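Local atomic coordinates of GDSL-like Lipase/Acylhydrolase family protein (Neisseria meningitidis, PDB entry 4K7J), a protein that removes O-acetyl groups from peptidoglycan, acting as an esterase of the SGNH hydrolase family. Residues F54-I59 with G207-S212; G87-A92 with A100-N105. All coordinates share one frame; numbering follows the deposited sequence.

Contact 1 (F54-I59 with G207-S212); sequences FRILQI and GGITVS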
ATOM      1  N   PHE A  54     -14.993  -2.023  -1.378  1.00 26.20           N
ATOM      2  CA  PHE A  54     -14.284  -0.769  -1.572  1.00 26.74           C
ATOM      3  C   PHE A  54     -12.816  -1.003  -1.235  1.00 23.82           C
ATOM      4  O   PHE A  54     -12.476  -1.319  -0.094  1.00 19.06           O
ATOM      5  CB  PHE A  54     -14.874   0.346  -0.710  1.00 23.73           C
ATOM      6  CG  PHE A  54     -14.290   1.699  -0.990  1.00 21.03           C
ATOM      7  CD1 PHE A  54     -13.119   2.110  -0.364  1.00 18.18           C
ATOM      8  CD2 PHE A  54     -14.913   2.566  -1.881  1.00 22.70           C
ATOM      9  CE1 PHE A  54     -12.577   3.364  -0.626  1.00 21.35           C
ATOM     10  CE2 PHE A  54     -14.381   3.821  -2.149  1.00 19.34           C
ATOM     11  CZ  PHE A  54     -13.206   4.220  -1.521  1.00 23.24           C
ATOM     12  N   ARG A  55     -11.955  -0.825  -2.236  1.00 22.06           N
ATOM     13  CA  ARG A  55     -10.557  -1.237  -2.129  1.00 22.23           C
ATOM     14  C   ARG A  55      -9.625  -0.045  -1.958  1.00 18.89           C
ATOM     15  O   ARG A  55      -9.482   0.781  -2.865  1.00 20.91           O
ATOM     16  CB  ARG A  55     -10.144  -2.051  -3.363  1.00 18.40           C
ATOM     17  CG  ARG A  55     -10.889  -3.372  -3.520  1.00 22.61           C
ATOM     18  CD  ARG A  55     -10.582  -4.041  -4.858  1.00 25.22           C
ATOM     19  NE  ARG A  55     -11.474  -5.176  -5.086  1.00 32.14           N
ATOM     20  CZ  ARG A  55     -12.623  -5.099  -5.748  1.00 25.64           C
ATOM     21  NH1 ARG A  55     -13.017  -3.946  -6.267  1.00 27.92           N
ATOM     22  NH2 ARG A  55     -13.372  -6.179  -5.903  1.00 28.31           N
ATOM     23  N   ILE A  56      -9.007   0.029  -0.784  1.00 19.46           N
ATOM     24  CA  ILE A  56      -8.024   1.060  -0.470  1.00 16.64           C
ATOM     25  C   ILE A  56      -6.632   0.454  -0.627  1.00 15.88           C
ATOM     26  O   ILE A  56      -6.342  -0.591  -0.042  1.00 14.64           O
ATOM     27  CB  ILE A  56      -8.199   1.555   0.993  1.00 17.53           C
ATOM     28  CG1 ILE A  56      -9.533   2.280   1.161  1.00 18.12           C
ATOM     29  CG2 ILE A  56      -7.053   2.484   1.412  1.00 15.03           C
ATOM     30  CD1 ILE A  56      -9.847   2.632   2.629  1.00 16.32           C
ATOM     31  N   LEU A  57      -5.779   1.101  -1.422  1.00 15.71           N
ATOM     32  CA  LEU A  57      -4.433   0.589  -1.695  1.00 13.65           C
ATOM     33  C   LEU A  57      -3.348   1.599  -1.301  1.00 15.29           C
ATOM     34  O   LEU A  57      -3.221   2.655  -1.917  1.00 17.34           O
ATOM     35  CB  LEU A  57      -4.291   0.253  -3.186  1.00 17.24           C
ATOM     36  CG  LEU A  57      -2.913  -0.166  -3.700  1.00 19.13           C
ATOM     37  CD1 LEU A  57      -2.447  -1.420  -2.964  1.00 17.54           C
ATOM     38  CD2 LEU A  57      -2.953  -0.403  -5.232  1.00 15.46           C
ATOM     39  N   GLN A  58      -2.551   1.268  -0.291  1.00 11.70           N
ATOM     40  CA  GLN A  58      -1.490   2.172   0.122  1.00 13.69           C
ATOM     41  C   GLN A  58      -0.122   1.712  -0.378  1.00 16.23           C
ATOM     42  O   GLN A  58       0.353   0.615  -0.046  1.00 16.13           O
ATOM     43  CB  GLN A  58      -1.464   2.346   1.647  1.00 11.89           C
ATOM     44  CG  GLN A  58      -0.363   3.315   2.089  1.00 12.97           C
ATOM     45  CD  GLN A  58      -0.597   3.884   3.469  1.00 19.01           C
ATOM     46  OE1 GLN A  58      -1.732   4.196   3.841  1.00 16.04           O
ATOM     47  NE2 GLN A  58       0.479   4.024   4.244  1.00 13.36           N
ATOM     48  N   ILE A  59       0.507   2.566  -1.172  1.00 16.50           N
ATOM     49  CA  ILE A  59       1.797   2.266  -1.766  1.00 13.56           C
ATOM     50  C   ILE A  59       2.787   3.260  -1.200  1.00 16.60           C
ATOM     51  O   ILE A  59       2.551   4.465  -1.265  1.00 12.75           O
ATOM     52  CB  ILE A  59       1.746   2.394  -3.301  1.00 14.82           C
ATOM     53  CG1 ILE A  59       0.490   1.702  -3.846  1.00 16.82           C
ATOM     54  CG2 ILE A  59       3.045   1.834  -3.951  1.00 13.96           C
ATOM     55  CD1 ILE A  59       0.206   1.989  -5.321  1.00 13.07           C
ATOM     56  N   GLY A 207     -18.462  -8.468   0.666  1.00 32.08           N
ATOM     57  CA  GLY A 207     -18.083  -7.079   0.434  1.00 32.08           C
ATOM     58  C   GLY A 207     -17.622  -6.339   1.682  1.00 27.26           C
ATOM     59  O   GLY A 207     -17.536  -6.922   2.759  1.00 24.14           O
ATOM     60  N   GLY A 208     -17.317  -5.049   1.534  1.00 31.87           N
ATOM     61  CA  GLY A 208     -16.804  -4.246   2.635  1.00 24.23           C
ATOM     62  C   GLY A 208     -15.548  -3.497   2.222  1.00 22.44           C
ATOM     63  O   GLY A 208     -15.335  -3.266   1.036  1.00 26.54           O
ATOM     64  N   ILE A 209     -14.711  -3.134   3.193  1.00 26.16           N
ATOM     65  CA  ILE A 209     -13.471  -2.409   2.906  1.00 20.41           C
ATOM     66  C   ILE A 209     -12.293  -3.381   2.896  1.00 22.35           C
ATOM     67  O   ILE A 209     -12.255  -4.301   3.709  1.00 20.42           O
ATOM     68  CB  ILE A 209     -13.168  -1.390   4.027  1.00 27.30           C
ATOM     69  CG1 ILE A 209     -14.363  -0.471   4.269  1.00 29.72           C
ATOM     70  CG2 ILE A 209     -11.891  -0.597   3.728  1.00 24.00           C
ATOM     71  CD1 ILE A 209     -14.801   0.302   3.044  1.00 30.30           C
ATOM     72  N   THR A 210     -11.323  -3.179   2.002  1.00 18.12           N
ATOM     73  CA  THR A 210     -10.023  -3.810   2.200  1.00 17.25           C
ATOM     74  C   THR A 210      -8.979  -2.718   2.226  1.00 17.48           C
ATOM     75  O   THR A 210      -9.142  -1.675   1.591  1.00 15.23           O
ATOM     76  CB  THR A 210      -9.651  -4.838   1.103  1.00 14.74           C
ATOM     77  OG1 THR A 210      -9.613  -4.194  -0.176  1.00 15.17           O
ATOM     78  CG2 THR A 210     -10.661  -5.998   1.069  1.00 15.32           C
ATOM     79  N   VAL A 211      -7.908  -2.960   2.968  1.00 22.02           N
ATOM     80  CA  VAL A 211      -6.757  -2.066   2.961  1.00 20.72           C
ATOM     81  C   VAL A 211      -5.505  -2.879   2.642  1.00 19.21           C
ATOM     82  O   VAL A 211      -5.114  -3.764   3.400  1.00 18.73           O
ATOM     83  CB  VAL A 211      -6.589  -1.334   4.299  1.00 19.40           C
ATOM     84  CG1 VAL A 211      -5.312  -0.499   4.273  1.00 18.36           C
ATOM     85  CG2 VAL A 211      -7.815  -0.447   4.592  1.00 17.39           C
ATOM     86  N   SER A 212      -4.912  -2.601   1.490  1.00 17.94           N
ATOM     87  CA  SER A 212      -3.747  -3.342   1.021  1.00 16.81           C
ATOM     88  C   SER A 212      -2.502  -2.479   1.183  1.00 18.80           C
ATOM     89  O   SER A 212      -2.532  -1.290   0.872  1.00 17.92           O
ATOM     90  CB  SER A 212      -3.926  -3.719  -0.457  1.00 21.44           C
ATOM     91  OG  SER A 212      -4.997  -4.639  -0.644  1.00 16.94           O
TER
HETATM   92  O   HOH W   1      -7.353  -3.048  -1.012  1.00 18.24           O
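Phe-54 through Leu-57 pair with Ile-209 through Ser-212 as parallel strands in the α/β sheet of the SGNH hydrolase fold. Within this sheet, strand 208-215 is outermost, while strand 53-60 has strand 242-246 on its other flank. Five backbone hydrogen bonds join the two segments, from Phe-54 N to Gly-208 O (2.7 Å) through to Gln-58 N to Ser-212 O.

Ile-56 lies on the same face as Phe-54, Ile-209 and Val-211. Its CB lies 3.4 Å from Thr-210 O, the carbonyl that also accepts its backbone N-H, and 4.1 Å from Val-211 CG2. CG1, anti to the carbonyl carbon (chi1 -66°), passes this same oxygen at longer range. The tip, CD1, rests against two methyls, Ile-209 CG2 at 4.0 Å and Val-211 CG2 slightly farther off. On the same face, Ile-209 CD1 packs on Phe-54 CB at 3.8 Å, and helix 68-81 adds Leu-77 and Trp-81 to this apolar layer.

The opposite face is more polar. There Thr-210 OG1 lies beside Arg-55 CG, whereas the guanidinium of Arg-55 turns to a salt bridge with Glu-203. Ser-212 OG, probably bonded to Trp-88 N outside the two segments, is also bonded to a water that donates to Thr-210 OG1 (2.7 Å) and Ile-56 O (2.8 Å).

Contact 2 (G87-A92 with A100-N105); sequences GWVYPA and AAVRHN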
ATOM      1  N   GLY A  87      -7.371  -8.467   1.589  1.00 18.09           N
ATOM      2  CA  GLY A  87      -6.914  -7.733   0.423  1.00 17.06           C
ATOM      3  C   GLY A  87      -5.671  -8.312  -0.227  1.00 17.57           C
ATOM      4  O   GLY A  87      -5.429  -9.524  -0.157  1.00 17.07           O
ATOM      5  N   TRP A  88      -4.895  -7.434  -0.864  1.00 14.46           N
ATOM      6  CA  TRP A  88      -3.659  -7.804  -1.548  1.00 17.12           C
ATOM      7  C   TRP A  88      -2.525  -7.945  -0.542  1.00 18.24           C
ATOM      8  O   TRP A  88      -2.156  -6.962   0.109  1.00 20.16           O
ATOM      9  CB  TRP A  88      -3.265  -6.733  -2.572  1.00 13.63           C
ATOM     10  CG  TRP A  88      -4.196  -6.606  -3.766  1.00 17.80           C
ATOM     11  CD1 TRP A  88      -5.170  -5.666  -3.956  1.00 18.94           C
ATOM     12  CD2 TRP A  88      -4.213  -7.445  -4.935  1.00 19.24           C
ATOM     13  NE1 TRP A  88      -5.794  -5.866  -5.174  1.00 17.12           N
ATOM     14  CE2 TRP A  88      -5.230  -6.955  -5.789  1.00 17.63           C
ATOM     15  CE3 TRP A  88      -3.476  -8.569  -5.332  1.00 16.01           C
ATOM     16  CZ2 TRP A  88      -5.525  -7.548  -7.025  1.00 21.86           C
ATOM     17  CZ3 TRP A  88      -3.764  -9.161  -6.562  1.00 17.40           C
ATOM     18  CH2 TRP A  88      -4.785  -8.648  -7.393  1.00 18.02           C
ATOM     19  N   VAL A  89      -1.960  -9.151  -0.426  1.00 13.77           N
ATOM     20  CA  VAL A  89      -0.855  -9.405   0.504  1.00 14.37           C
ATOM     21  C   VAL A  89       0.382 -10.042  -0.163  1.00 12.67           C
ATOM     22  O   VAL A  89       0.322 -10.481  -1.305  1.00 12.70           O
ATOM     23  CB  VAL A  89      -1.323 -10.289   1.666  1.00 13.54           C
ATOM     24  CG1 VAL A  89      -2.616  -9.726   2.256  1.00 16.85           C
ATOM     25  CG2 VAL A  89      -1.541 -11.719   1.193  1.00 18.34           C
ATOM     26  N   TYR A  90       1.502 -10.083   0.557  1.00 16.86           N
ATOM     27  CA  TYR A  90       2.739 -10.653   0.024  1.00 12.98           C
ATOM     28  C   TYR A  90       2.517 -12.106  -0.356  1.00 17.30           C
ATOM     29  O   TYR A  90       1.729 -12.796   0.276  1.00 18.14           O
ATOM     30  CB  TYR A  90       3.857 -10.623   1.064  1.00 11.91           C
ATOM     31  CG  TYR A  90       4.301  -9.254   1.547  1.00 14.42           C
ATOM     32  CD1 TYR A  90       3.987  -8.098   0.842  1.00 12.31           C
ATOM     33  CD2 TYR A  90       5.060  -9.127   2.709  1.00 17.63           C
ATOM     34  CE1 TYR A  90       4.404  -6.849   1.288  1.00 13.07           C
ATOM     35  CE2 TYR A  90       5.487  -7.880   3.166  1.00 14.55           C
ATOM     36  CZ  TYR A  90       5.155  -6.751   2.454  1.00 14.20           C
ATOM     37  OH  TYR A  90       5.562  -5.522   2.904  1.00 12.47           O
ATOM     38  N   PRO A  91       3.234 -12.586  -1.375  1.00 15.01           N
ATOM     39  CA  PRO A  91       3.157 -14.015  -1.689  1.00 15.17           C
ATOM     40  C   PRO A  91       4.044 -14.863  -0.765  1.00 21.16           C
ATOM     41  O   PRO A  91       3.955 -16.085  -0.816  1.00 20.21           O
ATOM     42  CB  PRO A  91       3.675 -14.071  -3.125  1.00 14.11           C
ATOM     43  CG  PRO A  91       4.649 -12.944  -3.205  1.00 16.40           C
ATOM     44  CD  PRO A  91       4.083 -11.851  -2.327  1.00 14.18           C
ATOM     45  N   ALA A  92       4.869 -14.224   0.066  1.00 14.19           N
ATOM     46  CA  ALA A  92       5.811 -14.925   0.945  1.00 16.82           C
ATOM     47  C   ALA A  92       6.358 -13.945   1.971  1.00 18.99           C
ATOM     48  O   ALA A  92       6.183 -12.743   1.807  1.00 15.01           O
ATOM     49  CB  ALA A  92       6.967 -15.522   0.131  1.00 17.09           C
ATOM     50  N   ALA A 100       0.405  -7.826   8.647  1.00 19.72           N
ATOM     51  CA  ALA A 100      -0.256  -8.086   9.927  1.00 19.44           C
ATOM     52  C   ALA A 100      -1.400  -9.090   9.799  1.00 19.53           C
ATOM     53  O   ALA A 100      -1.689  -9.834  10.739  1.00 20.75           O
ATOM     54  CB  ALA A 100      -0.758  -6.792  10.540  1.00 15.96           C
ATOM     55  N   ALA A 101      -2.034  -9.107   8.628  1.00 20.96           N
ATOM     56  CA  ALA A 101      -3.291  -9.835   8.418  1.00 22.98           C
ATOM     57  C   ALA A 101      -3.144 -11.310   8.021  1.00 24.81           C
ATOM     58  O   ALA A 101      -4.117 -12.063   8.086  1.00 26.08           O
ATOM     59  CB  ALA A 101      -4.147  -9.104   7.387  1.00 17.39           C
ATOM     60  N   VAL A 102      -1.954 -11.716   7.590  1.00 21.13           N
ATOM     61  CA  VAL A 102      -1.705 -13.120   7.260  1.00 23.35           C
ATOM     62  C   VAL A 102      -0.340 -13.605   7.704  1.00 24.00           C
ATOM     63  O   VAL A 102       0.587 -12.816   7.883  1.00 23.10           O
ATOM     64  CB  VAL A 102      -1.791 -13.407   5.749  1.00 26.40           C
ATOM     65  CG1 VAL A 102      -3.206 -13.660   5.340  1.00 34.63           C
ATOM     66  CG2 VAL A 102      -1.151 -12.284   4.946  1.00 22.46           C
ATOM     67  N   ARG A 103      -0.227 -14.921   7.844  1.00 19.29           N
ATOM     68  CA  ARG A 103       1.033 -15.572   8.167  1.00 25.86           C
ATOM     69  C   ARG A 103       1.404 -16.518   7.033  1.00 24.18           C
ATOM     70  O   ARG A 103       0.529 -17.145   6.440  1.00 20.07           O
ATOM     71  CB  ARG A 103       0.911 -16.336   9.482  1.00 25.66           C
ATOM     72  CG  ARG A 103       0.551 -15.441  10.662  1.00 38.21           C
ATOM     73  CD  ARG A 103       0.567 -16.194  11.991  1.00 54.63           C
ATOM     74  NE  ARG A 103      -0.620 -17.025  12.186  1.00 49.23           N
ATOM     75  CZ  ARG A 103      -0.689 -18.318  11.886  1.00 51.41           C
ATOM     76  NH1 ARG A 103       0.367 -18.939  11.372  1.00 42.18           N
ATOM     77  NH2 ARG A 103      -1.815 -18.988  12.101  1.00 54.67           N
ATOM     78  N   HIS A 104       2.699 -16.608   6.734  1.00 17.76           N
ATOM     79  CA  HIS A 104       3.187 -17.408   5.617  1.00 18.97           C
ATOM     80  C   HIS A 104       3.965 -18.627   6.089  1.00 19.57           C
ATOM     81  O   HIS A 104       4.785 -18.544   7.001  1.00 21.66           O
ATOM     82  CB  HIS A 104       4.107 -16.577   4.718  1.00 21.17           C
ATOM     83  CG  HIS A 104       3.423 -15.456   3.997  1.00 20.66           C
ATOM     84  ND1 HIS A 104       3.223 -14.217   4.569  1.00 25.73           N
ATOM     85  CD2 HIS A 104       2.917 -15.379   2.742  1.00 17.74           C
ATOM     86  CE1 HIS A 104       2.616 -13.428   3.699  1.00 22.14           C
ATOM     87  NE2 HIS A 104       2.422 -14.106   2.583  1.00 18.50           N
ATOM     88  N   ASN A 105       3.718 -19.755   5.443  1.00 20.11           N
ATOM     89  CA  ASN A 105       4.476 -20.973   5.700  1.00 21.29           C
ATOM     90  C   ASN A 105       4.695 -21.732   4.395  1.00 14.20           C
ATOM     91  O   ASN A 105       3.787 -22.386   3.899  1.00 16.42           O
ATOM     92  CB  ASN A 105       3.725 -21.859   6.697  1.00 23.71           C
ATOM     93  CG  ASN A 105       4.333 -23.246   6.819  1.00 42.99           C
ATOM     94  OD1 ASN A 105       5.554 -23.419   6.738  1.00 29.72           O
ATOM     95  ND2 ASN A 105       3.476 -24.245   7.007  1.00 46.31           N
TER
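The segment of chain leading towards edge strand 102-106 packs against that strand through the imidazole of His-104, which bonds to the backbone at Tyr-90, and through Val-102, which meets Val-89. His-104 NE2 donates to Tyr-90 O over 2.7 Å, with an N-H...O angle of 160°. The oxygen sits at the ring edge and close to the imidazole plane, but the nitrogen approaches from above the carbonyl plane, 57° out of it. CB of His-104 points toward segment 87-92, and CG lies anti to the carbonyl carbon (chi1 -66°), beside the backbone N.

Strand 102-106 borders one of two five-stranded antiparallel sheets, an arrangement consistent with the β-sandwich of galactose-binding-like domains. Segment 87-92 makes contacts with both sheets: Val-89 shares backbone bonding with Ile-200 and rests its side chain on Leu-137 of strand 133-139, while Pro-91 touches Ile-197 and Ala-127.

Beyond the hydrogen bond, the chain bends across one face of the imidazole. Ala-92 C stands 3.8 Å above the ring centre, and Ala-92 CA comes to 3.4 Å from His-104 CD2. The methyl of Ala-92 points away from the strand, leaving its backbone as the covering surface. Leu-137 also touches the His-104 side chain. On the far side of NE2 from CD2, Tyr-90 CB lies 4.0 Å from His-104 CE1, whereas the phenol leads off to a bond between its OH and Gln-97 NE2. Nearer the start of the strand, Val-89 and Val-102 meet tip to tip: the single methyl CG2 of Val-102 faces both CB and CG2 of Val-89, each at 3.8 Å.

Contact 2 is nested in the chain between the two segments of contact 1, with their centres about 15 Å apart. Contact 1 lies in the hydrolase sheet, contact 2 beside the two antiparallel sheets that probably form a β-sandwich, and residues 87-88 bring the two together. Ser-212 OG lies 2.8 Å from Trp-88 N, a probable hydrogen bond, and Thr-210 CB packs 4.0 Å from Gly-87 CA. The outermost hydrolase strand therefore meets the start of the segment that goes on to His-104. Segment 54-59 leads directly into the GDS motif, whose serine is, as in other SGNH enzymes, probably the nucleophile.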